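Local coordinates for kinesin-like protein Nod (Drosophila melanogaster, PDB 3DCB) that binds and hydrolyses ATP through its kinesin motor domain, binds microtubules, and is required for segregating non-exchange chromosomes during meiosis, at residues A[110-115]-A[125-130]; A[95-100]-A[238-243]; A[117-122]-A[194-199]; A[25-30]-A[80-85]. All coordinates share one frame; numbering follows the deposited sequence.

Interaction 1 (A[110-115]-A[125-130]); sequences YSMGMT and LGILPR. With ANP (phosphoaminophosphonic acid-adenylate ester), chain C.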
loop_
_atom_site.group_PDB
_atom_site.type_symbol
_atom_site.label_atom_id
_atom_site.label_comp_id
_atom_site.label_asym_id
_atom_site.label_seq_id
_atom_site.Cartn_x
_atom_site.Cartn_y
_atom_site.Cartn_z
ATOM N N TYR A 110 1.599 -2.465 9.982
ATOM C CA TYR A 110 1.755 -1.385 10.932
ATOM C C TYR A 110 1.820 -0.067 10.175
ATOM O O TYR A 110 1.129 0.897 10.515
ATOM C CB TYR A 110 3.041 -1.613 11.728
ATOM C CG TYR A 110 3.486 -0.439 12.563
ATOM C CD1 TYR A 110 2.855 -0.127 13.774
ATOM C CD2 TYR A 110 4.549 0.367 12.143
ATOM C CE1 TYR A 110 3.277 0.955 14.546
ATOM C CE2 TYR A 110 4.970 1.455 12.901
ATOM C CZ TYR A 110 4.338 1.739 14.103
ATOM O OH TYR A 110 4.786 2.773 14.882
ATOM N N SER A 111 2.648 -0.043 9.134
ATOM C CA SER A 111 2.853 1.132 8.299
ATOM C C SER A 111 1.646 1.599 7.516
ATOM O O SER A 111 1.460 2.798 7.314
ATOM C CB SER A 111 3.976 0.871 7.293
ATOM O OG SER A 111 5.204 0.719 7.967
ATOM N N MET A 112 0.834 0.669 7.044
ATOM C CA MET A 112 -0.303 1.068 6.239
ATOM C C MET A 112 -1.465 1.477 7.116
ATOM O O MET A 112 -2.350 2.218 6.690
ATOM C CB MET A 112 -0.695 -0.067 5.301
ATOM C CG MET A 112 0.412 -0.509 4.340
ATOM S SD MET A 112 0.951 0.810 3.240
ATOM C CE MET A 112 2.420 1.316 4.104
ATOM N N GLY A 113 -1.444 1.006 8.358
ATOM C CA GLY A 113 -2.499 1.340 9.301
ATOM C C GLY A 113 -3.761 0.538 9.079
ATOM O O GLY A 113 -4.838 1.100 8.912
ATOM N N MET A 114 -3.626 -0.782 9.111
ATOM C CA MET A 114 -4.754 -1.686 8.897
ATOM C C MET A 114 -5.478 -2.116 10.170
ATOM O O MET A 114 -6.502 -2.797 10.113
ATOM C CB MET A 114 -4.266 -2.912 8.139
ATOM C CG MET A 114 -3.710 -2.582 6.773
ATOM S SD MET A 114 -4.988 -1.851 5.740
ATOM C CE MET A 114 -5.788 -3.327 5.213
ATOM N N THR A 115 -4.942 -1.709 11.315
ATOM C CA THR A 115 -5.531 -2.035 12.606
ATOM C C THR A 115 -6.466 -0.914 13.061
ATOM O O THR A 115 -6.175 0.265 12.855
ATOM C CB THR A 115 -4.432 -2.216 13.666
ATOM O OG1 THR A 115 -3.652 -3.372 13.347
ATOM C CG2 THR A 115 -5.036 -2.372 15.053
ATOM N N LEU A 125 -0.411 5.581 14.713
ATOM C CA LEU A 125 -1.390 5.461 13.642
ATOM C C LEU A 125 -0.673 5.358 12.295
ATOM O O LEU A 125 0.322 6.048 12.050
ATOM C CB LEU A 125 -2.326 6.667 13.639
ATOM C CG LEU A 125 -3.283 6.869 14.826
ATOM C CD1 LEU A 125 -3.934 8.254 14.721
ATOM C CD2 LEU A 125 -4.339 5.782 14.834
ATOM N N GLY A 126 -1.196 4.499 11.428
ATOM C CA GLY A 126 -0.594 4.309 10.123
ATOM C C GLY A 126 -1.114 5.241 9.040
ATOM O O GLY A 126 -1.932 6.131 9.290
ATOM N N ILE A 127 -0.632 5.026 7.824
ATOM C CA ILE A 127 -1.033 5.841 6.691
ATOM C C ILE A 127 -2.549 5.982 6.523
ATOM O O ILE A 127 -3.070 7.096 6.444
ATOM C CB ILE A 127 -0.440 5.286 5.379
ATOM C CG1 ILE A 127 1.087 5.443 5.397
ATOM C CG2 ILE A 127 -1.051 6.008 4.189
ATOM C CD1 ILE A 127 1.808 4.708 4.299
ATOM N N LEU A 128 -3.253 4.860 6.487
ATOM C CA LEU A 128 -4.694 4.883 6.282
ATOM C C LEU A 128 -5.464 5.985 7.055
ATOM O O LEU A 128 -6.073 6.867 6.441
ATOM C CB LEU A 128 -5.274 3.494 6.569
ATOM C CG LEU A 128 -6.751 3.347 6.215
ATOM C CD1 LEU A 128 -6.974 3.626 4.720
ATOM C CD2 LEU A 128 -7.197 1.928 6.554
ATOM N N PRO A 129 -5.448 5.955 8.397
ATOM C CA PRO A 129 -6.169 6.992 9.143
ATOM C C PRO A 129 -5.582 8.394 8.932
ATOM O O PRO A 129 -6.319 9.382 8.907
ATOM C CB PRO A 129 -6.059 6.529 10.593
ATOM C CG PRO A 129 -4.748 5.811 10.598
ATOM C CD PRO A 129 -4.789 5.014 9.308
ATOM N N ARG A 130 -4.266 8.491 8.779
ATOM C CA ARG A 130 -3.666 9.790 8.554
ATOM C C ARG A 130 -4.161 10.382 7.234
ATOM O O ARG A 130 -4.494 11.562 7.176
ATOM C CB ARG A 130 -2.139 9.711 8.521
ATOM C CG ARG A 130 -1.493 9.643 9.903
ATOM C CD ARG A 130 0.002 9.477 9.826
ATOM N NE ARG A 130 0.460 8.792 11.024
ATOM C CZ ARG A 130 0.716 9.392 12.182
ATOM N NH1 ARG A 130 0.580 10.713 12.306
ATOM N NH2 ARG A 130 1.072 8.660 13.229
HETATM P PG ANP C . 3.137 -9.965 7.783
HETATM O O1G ANP C . 3.846 -9.719 6.524
HETATM O O2G ANP C . 3.149 -11.525 8.100
HETATM O O3G ANP C . 1.605 -9.529 7.626
HETATM P PB ANP C . 3.885 -7.451 8.868
HETATM O O1B ANP C . 4.804 -7.184 7.750
HETATM O O2B ANP C . 2.423 -6.890 8.516
HETATM N N3B ANP C . 3.844 -9.145 9.094
HETATM P PA ANP C . 3.466 -5.921 11.055
HETATM O O1A ANP C . 3.043 -4.796 10.214
HETATM O O2A ANP C . 2.216 -6.816 11.444
HETATM O O3A ANP C . 4.522 -6.867 10.235
HETATM O "O5'" ANP C . 4.189 -5.369 12.363
HETATM C "C5'" ANP C . 4.603 -6.493 13.179
HETATM C "C4'" ANP C . 5.008 -5.983 14.566
HETATM O "O4'" ANP C . 6.152 -5.079 14.462
HETATM C "C3'" ANP C . 3.823 -5.189 15.185
HETATM O "O3'" ANP C . 3.880 -5.164 16.596
HETATM C "C2'" ANP C . 4.297 -3.740 14.796
HETATM O "O2'" ANP C . 3.728 -2.752 15.662
HETATM C "C1'" ANP C . 5.813 -3.826 15.092
HETATM N N9 ANP C . 6.504 -2.725 14.415
HETATM C C8 ANP C . 6.959 -2.712 13.118
HETATM N N7 ANP C . 7.395 -1.527 12.797
HETATM C C5 ANP C . 7.430 -0.749 13.908
HETATM C C6 ANP C . 7.791 0.584 14.193
HETATM N N6 ANP C . 8.391 1.359 13.227
HETATM N N1 ANP C . 7.536 1.091 15.425
HETATM C C2 ANP C . 7.060 0.310 16.409
HETATM N N3 ANP C . 6.685 -0.951 16.184
HETATM C C4 ANP C . 6.806 -1.497 14.960
#
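The Tyr110 ring, whose backbone oxygen rests against CA of Gly126 across the contact, presents one face to the adenine of the bound ATP analogue ANP: C4 of ANP lies 3.9 Å above the ring plane, over its centre. The ring gets there because CG is anti to the backbone N (chi1 168°), and Tyr110 OH is hydrogen-bonded to ND1 of His124. The amide of the same residue serves the nucleotide too, Tyr110 N donating to O1A of ANP at 2.8 Å. The other flat group, the Arg130 guanidinium, turns its NE and NH2 side to Leu125 O, both nitrogens binding that one oxygen from the same face of its carbonyl plane. Between the segments the joint is made mainly by backbone. Ile127 N donates to Ser111 O at 3.1 Å, almost straight at 177°, and Leu128 N to Met112 O at 2.8 Å. Carbonyls ending helix 108-112 thus meet amides opening helix 127-140, with Gly126 at its N-cap. Gly113 takes positive phi (78°), and its CA stands 3.6 Å from Gly126 CA, too near for a side chain on either glycine. Alongside, Met112 CE packs on Ile127 CD1 at 3.5 Å. These pairs close the base of the kinesin loop L5, which interrupts the helix following the P-loop. Ser111 OG bonds back to Gly107 O and to Arg29 on strand 23-30. Met112 and Leu128 lie on Ile239 of strand 234-241, Leu128 also meets strand 221-229, and Ile127 faces Ile83 beyond helix 75-82.

Interaction 2 (A[95-100]-A[238-243]); sequences QCTALA and NIVDLA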
loop_
_atom_site.group_PDB
_atom_site.type_symbol
_atom_site.label_atom_id
_atom_site.label_comp_id
_atom_site.label_asym_id
_atom_site.label_seq_id
_atom_site.Cartn_x
_atom_site.Cartn_y
_atom_site.Cartn_z
ATOM N N GLN A 95 -6.204 8.778 -9.822
ATOM C CA GLN A 95 -6.265 7.496 -9.116
ATOM C C GLN A 95 -4.885 7.273 -8.474
ATOM O O GLN A 95 -3.876 7.419 -9.148
ATOM C CB GLN A 95 -6.579 6.350 -10.083
ATOM C CG GLN A 95 -7.783 6.566 -11.024
ATOM C CD GLN A 95 -9.019 7.110 -10.340
ATOM O OE1 GLN A 95 -9.384 6.644 -9.256
ATOM N NE2 GLN A 95 -9.666 8.089 -10.954
ATOM N N CYS A 96 -4.854 6.935 -7.181
ATOM C CA CYS A 96 -3.581 6.697 -6.483
ATOM C C CYS A 96 -3.538 5.354 -5.777
ATOM O O CYS A 96 -4.543 4.895 -5.245
ATOM C CB CYS A 96 -3.322 7.740 -5.399
ATOM S SG CYS A 96 -3.592 9.438 -5.859
ATOM N N THR A 97 -2.362 4.743 -5.733
ATOM C CA THR A 97 -2.221 3.471 -5.046
ATOM C C THR A 97 -0.925 3.374 -4.246
ATOM O O THR A 97 0.145 3.660 -4.760
ATOM C CB THR A 97 -2.275 2.295 -6.016
ATOM O OG1 THR A 97 -3.472 2.364 -6.800
ATOM C CG2 THR A 97 -2.284 0.985 -5.232
ATOM N N ALA A 98 -1.034 3.001 -2.978
ATOM C CA ALA A 98 0.138 2.840 -2.125
ATOM C C ALA A 98 0.158 1.345 -1.751
ATOM O O ALA A 98 -0.793 0.838 -1.150
ATOM C CB ALA A 98 0.021 3.714 -0.872
ATOM N N LEU A 99 1.237 0.659 -2.126
ATOM C CA LEU A 99 1.376 -0.776 -1.887
ATOM C C LEU A 99 2.565 -1.169 -1.019
ATOM O O LEU A 99 3.706 -0.813 -1.313
ATOM C CB LEU A 99 1.494 -1.505 -3.230
ATOM C CG LEU A 99 1.527 -3.036 -3.230
ATOM C CD1 LEU A 99 0.843 -3.515 -4.491
ATOM C CD2 LEU A 99 2.967 -3.572 -3.159
ATOM N N ALA A 100 2.308 -1.929 0.037
ATOM C CA ALA A 100 3.387 -2.370 0.896
ATOM C C ALA A 100 3.647 -3.873 0.690
ATOM O O ALA A 100 2.720 -4.682 0.764
ATOM C CB ALA A 100 3.058 -2.076 2.365
ATOM N N ASN A 238 -5.939 3.652 -3.125
ATOM C CA ASN A 238 -5.828 2.280 -2.665
ATOM C C ASN A 238 -4.664 2.057 -1.708
ATOM O O ASN A 238 -3.509 2.373 -2.016
ATOM C CB ASN A 238 -5.669 1.340 -3.863
ATOM C CG ASN A 238 -6.744 1.531 -4.916
ATOM O OD1 ASN A 238 -7.924 1.238 -4.691
ATOM N ND2 ASN A 238 -6.335 2.021 -6.088
ATOM N N ILE A 239 -4.975 1.517 -0.539
ATOM C CA ILE A 239 -3.960 1.201 0.442
ATOM C C ILE A 239 -3.849 -0.334 0.367
ATOM O O ILE A 239 -4.782 -1.055 0.742
ATOM C CB ILE A 239 -4.404 1.683 1.834
ATOM C CG1 ILE A 239 -4.713 3.192 1.762
ATOM C CG2 ILE A 239 -3.283 1.458 2.866
ATOM C CD1 ILE A 239 -3.525 4.036 1.400
ATOM N N VAL A 240 -2.726 -0.817 -0.168
ATOM C CA VAL A 240 -2.494 -2.250 -0.339
ATOM C C VAL A 240 -1.511 -2.839 0.653
ATOM O O VAL A 240 -0.340 -2.460 0.696
ATOM C CB VAL A 240 -1.978 -2.570 -1.766
ATOM C CG1 VAL A 240 -1.916 -4.076 -1.968
ATOM C CG2 VAL A 240 -2.910 -1.943 -2.809
ATOM N N ASP A 241 -1.994 -3.794 1.436
ATOM C CA ASP A 241 -1.197 -4.444 2.463
ATOM C C ASP A 241 -0.954 -5.909 2.089
ATOM O O ASP A 241 -1.746 -6.798 2.418
ATOM C CB ASP A 241 -1.947 -4.355 3.782
ATOM C CG ASP A 241 -1.097 -4.730 4.983
ATOM O OD1 ASP A 241 -1.693 -4.897 6.069
ATOM O OD2 ASP A 241 0.137 -4.848 4.857
ATOM N N LEU A 242 0.153 -6.152 1.396
ATOM C CA LEU A 242 0.538 -7.507 1.019
ATOM C C LEU A 242 1.107 -8.271 2.210
ATOM O O LEU A 242 1.892 -7.731 2.988
ATOM C CB LEU A 242 1.559 -7.477 -0.121
ATOM C CG LEU A 242 1.016 -7.757 -1.524
ATOM C CD1 LEU A 242 -0.349 -7.113 -1.711
ATOM C CD2 LEU A 242 1.992 -7.272 -2.585
ATOM N N ALA A 243 0.703 -9.530 2.347
ATOM C CA ALA A 243 1.249 -10.402 3.378
ATOM C C ALA A 243 2.651 -10.880 3.012
ATOM O O ALA A 243 2.958 -11.091 1.839
ATOM C CB ALA A 243 0.327 -11.589 3.614
#
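Strands 96-100 and 238-241 form a parallel pair at the centre of the motor's main sheet, their axes 4.7 Å apart and 13° from parallel. The hydrogen bonds pass from Cys96 O to Leu242 N, switching strand at each step; Ala98 shows this with both groups, its N to Asn238 O at 2.7 Å and its O to Val240 N at 2.7 Å. On one face Thr97 OG1, anti to the carbonyl carbon, accepts Asn238 ND2 at 3.0 Å, nearly in the amide plane. A valine here would remove this acceptor and would probably leave the Asn238 amide more loosely held, although Ser299 OG and Thr225 OG1 also bind it. Further along this face, Leu99 CD1 meets Val240 CG1 at 3.8 Å and Leu99 CD2 meets Leu242 CD2 at 3.9 Å, beneath helix 266-277. This is the P-loop NTPase core: strand 96-102 runs into the nucleotide-binding loop, while strand 234-241 ends at Asp241, the first residue of the Asp-Leu-Ala-Gly sequence of switch II. The opposite face carries Ala98, Ala100, Ile239 and Asp241; Met112 of helix 108-112 packs on Ala100 and Ile239, and Asp241 OD1 is hydrogen-bonded to Ser109 OG close to the magnesium ion.

Interaction 3 (A[117-122]-A[194-199]); sequences PGEILP and DLHHIL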
loop_
_atom_site.group_PDB
_atom_site.type_symbol
_atom_site.label_atom_id
_atom_site.label_comp_id
_atom_site.label_asym_id
_atom_site.label_seq_id
_atom_site.Cartn_x
_atom_site.Cartn_y
_atom_site.Cartn_z
ATOM N N PRO A 117 -7.971 2.078 14.475
ATOM C CA PRO A 117 -7.381 3.278 15.089
ATOM C C PRO A 117 -7.611 3.475 16.590
ATOM O O PRO A 117 -6.671 3.756 17.338
ATOM C CB PRO A 117 -7.989 4.417 14.270
ATOM C CG PRO A 117 -8.162 3.795 12.928
ATOM C CD PRO A 117 -8.741 2.446 13.274
ATOM N N GLY A 118 -8.860 3.337 17.023
ATOM C CA GLY A 118 -9.184 3.523 18.427
ATOM C C GLY A 118 -8.488 2.567 19.374
ATOM O O GLY A 118 -8.597 2.699 20.592
ATOM N N GLU A 119 -7.765 1.601 18.824
ATOM C CA GLU A 119 -7.066 0.624 19.643
ATOM C C GLU A 119 -5.574 0.914 19.809
ATOM O O GLU A 119 -4.895 0.252 20.597
ATOM C CB GLU A 119 -7.267 -0.776 19.049
ATOM C CG GLU A 119 -8.679 -1.329 19.244
ATOM C CD GLU A 119 -8.944 -2.606 18.455
ATOM O OE1 GLU A 119 -8.100 -3.525 18.498
ATOM O OE2 GLU A 119 -10.005 -2.687 17.794
ATOM N N ILE A 120 -5.073 1.914 19.089
ATOM C CA ILE A 120 -3.661 2.258 19.162
ATOM C C ILE A 120 -3.414 3.723 19.518
ATOM O O ILE A 120 -4.328 4.541 19.480
ATOM C CB ILE A 120 -2.962 1.957 17.821
ATOM C CG1 ILE A 120 -3.530 2.859 16.730
ATOM C CG2 ILE A 120 -3.196 0.509 17.416
ATOM C CD1 ILE A 120 -2.845 2.695 15.400
ATOM N N LEU A 121 -2.169 4.041 19.860
ATOM C CA LEU A 121 -1.785 5.399 20.221
ATOM C C LEU A 121 -1.614 6.285 18.996
ATOM O O LEU A 121 -1.263 5.811 17.917
ATOM C CB LEU A 121 -0.476 5.383 21.005
ATOM C CG LEU A 121 -0.549 4.857 22.438
ATOM C CD1 LEU A 121 0.851 4.722 23.005
ATOM C CD2 LEU A 121 -1.390 5.801 23.290
ATOM N N PRO A 122 -1.842 7.598 19.156
ATOM C CA PRO A 122 -1.720 8.569 18.065
ATOM C C PRO A 122 -0.438 8.440 17.248
ATOM O O PRO A 122 -0.485 8.269 16.030
ATOM C CB PRO A 122 -1.809 9.905 18.795
ATOM C CG PRO A 122 -2.749 9.603 19.911
ATOM C CD PRO A 122 -2.223 8.275 20.410
ATOM N N ASP A 194 -15.487 7.247 11.282
ATOM C CA ASP A 194 -16.228 6.066 10.851
ATOM C C ASP A 194 -15.278 4.956 10.415
ATOM O O ASP A 194 -15.685 3.804 10.278
ATOM C CB ASP A 194 -17.173 6.393 9.689
ATOM C CG ASP A 194 -18.224 7.436 10.050
ATOM O OD1 ASP A 194 -18.787 7.365 11.166
ATOM O OD2 ASP A 194 -18.492 8.319 9.208
ATOM N N LEU A 195 -14.010 5.305 10.202
ATOM C CA LEU A 195 -13.004 4.343 9.774
ATOM C C LEU A 195 -12.929 3.114 10.671
ATOM O O LEU A 195 -12.998 1.979 10.196
ATOM C CB LEU A 195 -11.625 4.998 9.721
ATOM C CG LEU A 195 -10.478 4.032 9.410
ATOM C CD1 LEU A 195 -10.595 3.548 7.974
ATOM C CD2 LEU A 195 -9.136 4.709 9.639
ATOM N N HIS A 196 -12.772 3.340 11.964
ATOM C CA HIS A 196 -12.677 2.245 12.901
ATOM C C HIS A 196 -13.741 1.189 12.615
ATOM O O HIS A 196 -13.425 0.007 12.475
ATOM C CB HIS A 196 -12.831 2.768 14.332
ATOM C CG HIS A 196 -12.451 1.774 15.384
ATOM N ND1 HIS A 196 -13.217 0.668 15.680
ATOM C CD2 HIS A 196 -11.365 1.708 16.193
ATOM C CE1 HIS A 196 -12.620 -0.038 16.624
ATOM N NE2 HIS A 196 -11.495 0.571 16.953
ATOM N N HIS A 197 -14.998 1.616 12.522
ATOM C CA HIS A 197 -16.093 0.684 12.254
ATOM C C HIS A 197 -15.818 -0.176 11.040
ATOM O O HIS A 197 -15.892 -1.402 11.104
ATOM C CB HIS A 197 -17.404 1.432 12.017
ATOM C CG HIS A 197 -18.499 0.575 11.455
ATOM N ND1 HIS A 197 -19.087 -0.453 12.165
ATOM C CD2 HIS A 197 -19.133 0.610 10.258
ATOM C CE1 HIS A 197 -20.035 -1.008 11.432
ATOM N NE2 HIS A 197 -20.083 -0.382 10.271
ATOM N N ILE A 198 -15.524 0.482 9.925
ATOM C CA ILE A 198 -15.250 -0.204 8.670
ATOM C C ILE A 198 -14.135 -1.229 8.816
ATOM O O ILE A 198 -14.274 -2.363 8.381
ATOM C CB ILE A 198 -14.894 0.814 7.569
ATOM C CG1 ILE A 198 -16.173 1.341 6.935
ATOM C CG2 ILE A 198 -14.015 0.179 6.511
ATOM C CD1 ILE A 198 -17.122 1.956 7.913
ATOM N N LEU A 199 -13.033 -0.837 9.443
ATOM C CA LEU A 199 -11.918 -1.761 9.626
ATOM C C LEU A 199 -12.248 -2.918 10.550
ATOM O O LEU A 199 -11.761 -4.027 10.352
ATOM C CB LEU A 199 -10.695 -1.014 10.145
ATOM C CG LEU A 199 -9.659 -0.606 9.100
ATOM C CD1 LEU A 199 -10.284 -0.474 7.725
ATOM C CD2 LEU A 199 -9.033 0.711 9.543
#
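His196 and Pro117 carry most of the buried surface, with Glu119 adding a smaller share at the edge. His196 leaves its helix with CG anti to the backbone N (chi1 -167°), which lays the imidazole along the 3-10 turn 117-119. There Gly118 N sits at the ring edge, in its plane, 3.1 Å from His196 CD2. Pro117 slides past His196 in the opposite direction, its CD 4.0 Å from His196 CD2. The same proline ring pushes CG against Leu195 CD2 at 3.5 Å, the two side chains crossing at about a right angle, and brings CD to within 4.1 Å of Leu199 CD2. Glu119 OE2 lies 3.7 Å from His196 NE2, with carboxylate and ring planes 55° apart; no hydrogen bond links the two segments, so the union is one of packing and perhaps mild electrostatic attraction. Cutting His196 back to an alanine would take away the ring flanking Gly118, and is likely to open a gap beside the turn and leave Glu119, which lies close to the like-charged Glu200, without its imidazole neighbour. Leu195 and Leu199 continue inward onto Leu128 of helix 127-140. The turn belongs to loop L5 and helix 194-203 is the one that leads toward switch I; their counterparts in the kinesin-5 motor Eg5, together with the helix that follows the P-loop, frame the allosteric inhibitor pocket.

Interaction 4 (A[25-30]-A[80-85]); sequences RIAVRE and QALILP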
loop_
_atom_site.group_PDB
_atom_site.type_symbol
_atom_site.label_atom_id
_atom_site.label_comp_id
_atom_site.label_asym_id
_atom_site.label_seq_id
_atom_site.Cartn_x
_atom_site.Cartn_y
_atom_site.Cartn_z
ATOM N N ARG A 25 6.714 5.644 -7.797
ATOM C CA ARG A 25 7.748 5.873 -6.806
ATOM C C ARG A 25 8.050 4.627 -5.997
ATOM O O ARG A 25 7.189 3.759 -5.810
ATOM C CB ARG A 25 7.336 6.998 -5.861
ATOM C CG ARG A 25 7.025 8.305 -6.558
ATOM C CD ARG A 25 6.251 9.194 -5.626
ATOM N NE ARG A 25 7.102 9.970 -4.726
ATOM C CZ ARG A 25 6.674 10.515 -3.593
ATOM N NH1 ARG A 25 5.407 10.350 -3.222
ATOM N NH2 ARG A 25 7.500 11.241 -2.850
ATOM N N ILE A 26 9.292 4.553 -5.529
ATOM C CA ILE A 26 9.777 3.443 -4.714
ATOM C C ILE A 26 10.289 3.987 -3.382
ATOM O O ILE A 26 11.085 4.921 -3.354
ATOM C CB ILE A 26 10.969 2.704 -5.387
ATOM C CG1 ILE A 26 10.620 2.308 -6.821
ATOM C CG2 ILE A 26 11.310 1.448 -4.592
ATOM C CD1 ILE A 26 9.504 1.298 -6.922
ATOM N N ALA A 27 9.835 3.383 -2.292
ATOM C CA ALA A 27 10.240 3.782 -0.950
ATOM C C ALA A 27 10.572 2.526 -0.149
ATOM O O ALA A 27 9.987 1.460 -0.361
ATOM C CB ALA A 27 9.112 4.544 -0.266
ATOM N N VAL A 28 11.495 2.660 0.793
ATOM C CA VAL A 28 11.896 1.536 1.615
ATOM C C VAL A 28 11.945 2.018 3.043
ATOM O O VAL A 28 12.434 3.114 3.313
ATOM C CB VAL A 28 13.294 1.031 1.213
ATOM C CG1 VAL A 28 13.636 -0.252 1.968
ATOM C CG2 VAL A 28 13.337 0.799 -0.284
ATOM N N ARG A 29 11.430 1.205 3.955
ATOM C CA ARG A 29 11.428 1.557 5.360
ATOM C C ARG A 29 12.036 0.425 6.161
ATOM O O ARG A 29 11.531 -0.694 6.152
ATOM C CB ARG A 29 10.009 1.806 5.858
ATOM C CG ARG A 29 9.970 2.226 7.313
ATOM C CD ARG A 29 8.563 2.289 7.859
ATOM N NE ARG A 29 8.507 3.181 9.012
ATOM C CZ ARG A 29 7.433 3.381 9.771
ATOM N NH1 ARG A 29 6.293 2.745 9.520
ATOM N NH2 ARG A 29 7.496 4.244 10.773
ATOM N N GLU A 30 13.125 0.724 6.853
ATOM C CA GLU A 30 13.807 -0.262 7.671
ATOM C C GLU A 30 13.002 -0.599 8.923
ATOM O O GLU A 30 12.599 0.293 9.666
ATOM C CB GLU A 30 15.168 0.281 8.069
ATOM C CG GLU A 30 15.859 -0.508 9.146
ATOM C CD GLU A 30 17.151 0.147 9.555
ATOM O OE1 GLU A 30 17.138 1.375 9.794
ATOM O OE2 GLU A 30 18.178 -0.554 9.609
ATOM N N GLN A 80 3.894 12.185 5.786
ATOM C CA GLN A 80 3.975 13.507 5.178
ATOM C C GLN A 80 4.919 13.559 3.977
ATOM O O GLN A 80 4.805 14.436 3.111
ATOM C CB GLN A 80 4.380 14.543 6.223
ATOM C CG GLN A 80 3.379 14.649 7.358
ATOM C CD GLN A 80 3.711 15.778 8.310
ATOM O OE1 GLN A 80 3.242 15.810 9.460
ATOM N NE2 GLN A 80 4.523 16.726 7.833
ATOM N N ALA A 81 5.835 12.607 3.903
ATOM C CA ALA A 81 6.780 12.575 2.804
ATOM C C ALA A 81 6.335 11.660 1.678
ATOM O O ALA A 81 6.467 11.983 0.499
ATOM C CB ALA A 81 8.150 12.118 3.310
ATOM N N LEU A 82 5.789 10.515 2.045
ATOM C CA LEU A 82 5.388 9.531 1.064
ATOM C C LEU A 82 3.945 9.567 0.583
ATOM O O LEU A 82 3.677 9.300 -0.592
ATOM C CB LEU A 82 5.680 8.146 1.628
ATOM C CG LEU A 82 5.394 6.964 0.715
ATOM C CD1 LEU A 82 6.391 6.961 -0.430
ATOM C CD2 LEU A 82 5.487 5.681 1.517
ATOM N N ILE A 83 3.013 9.877 1.477
ATOM C CA ILE A 83 1.611 9.865 1.110
ATOM C C ILE A 83 0.932 11.219 0.942
ATOM O O ILE A 83 0.159 11.409 0.009
ATOM C CB ILE A 83 0.800 9.052 2.139
ATOM C CG1 ILE A 83 1.484 7.699 2.384
ATOM C CG2 ILE A 83 -0.620 8.870 1.649
ATOM C CD1 ILE A 83 1.614 6.840 1.146
ATOM N N LEU A 84 1.204 12.151 1.848
ATOM C CA LEU A 84 0.589 13.463 1.773
ATOM C C LEU A 84 0.572 13.982 0.348
ATOM O O LEU A 84 -0.427 14.529 -0.104
ATOM C CB LEU A 84 1.319 14.450 2.682
ATOM C CG LEU A 84 0.705 15.856 2.724
ATOM C CD1 LEU A 84 -0.765 15.755 3.055
ATOM C CD2 LEU A 84 1.426 16.709 3.769
ATOM N N PRO A 85 1.679 13.818 -0.382
ATOM C CA PRO A 85 1.679 14.309 -1.761
ATOM C C PRO A 85 0.534 13.715 -2.598
ATOM O O PRO A 85 -0.118 14.432 -3.358
ATOM C CB PRO A 85 3.063 13.898 -2.265
ATOM C CG PRO A 85 3.910 14.041 -1.037
ATOM C CD PRO A 85 3.035 13.422 0.043
#
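Arg25 reaches Leu82 through a side chain that starts with CG anti to the carbonyl carbon (chi1 -57°), runs extended at chi2 and then bends at chi3 (85°), so that the guanidinium is carried over to the end of helix 75-82. Leu82 answers from the other side: its CG is anti to the backbone N (chi1 -177°), which sends the isobutyl group back toward the strand. The polar half of the contact is loose. Arg25 NH1 lies 3.3 Å from Leu82 O in a weak hydrogen bond, bent well away from linear. Ala81 O stands at the edge of the guanidinium near its plane, 3.6 Å from Arg25 NH2, in contact but not hydrogen-bonded. Both oxygens lie in the last residues of helix 75-82, where the negative end of a helix dipole would be expected, and the positive group is therefore probably favoured there even with poor bond geometry. Pro85 CB, in the first turn of helix 84-92, is a more distant neighbour of Arg25 NH1 at 4.4 Å. The apolar half centres on Ala27 CB, 3.6 Å from Leu82 CD1, with Leu82 CD2 a little farther from the same methyl at 4.2 Å. Arg25 and Ala27, two residues apart on the strand, both turn this face to the helices, whereas Ile26 points away. Strand 23-30 is hydrogen-bonded to strand 305-312, whose Thr307 touches both Arg25 and Leu82; helix 319-334 covers Ile26 on the reverse face, and Ile83 leads on to Ile127 of helix 127-140.

From the N terminus, interaction 4 closes first, bringing strand 23-30 of the main sheet against the junction of helices 75-82 and 84-92. Helix 84-92 then leads to strand 96-102, where interaction 2 opens a long loop that returns only at strand 234-241, its partner in the same sheet. Interactions 1 and 3 both nest inside it. Interaction 1 joins helices 108-112 and 127-140; interaction 3 ties the loop between them to helix 194-203, so the two cross. Interaction 1 touches each of the others: interaction 2 through Met112 and Ala100, interaction 3 through Leu128 and Leu199, and interaction 4 through Ser111 and Arg29. Interactions 4 and 2 also meet, at Ile83 and Ala98.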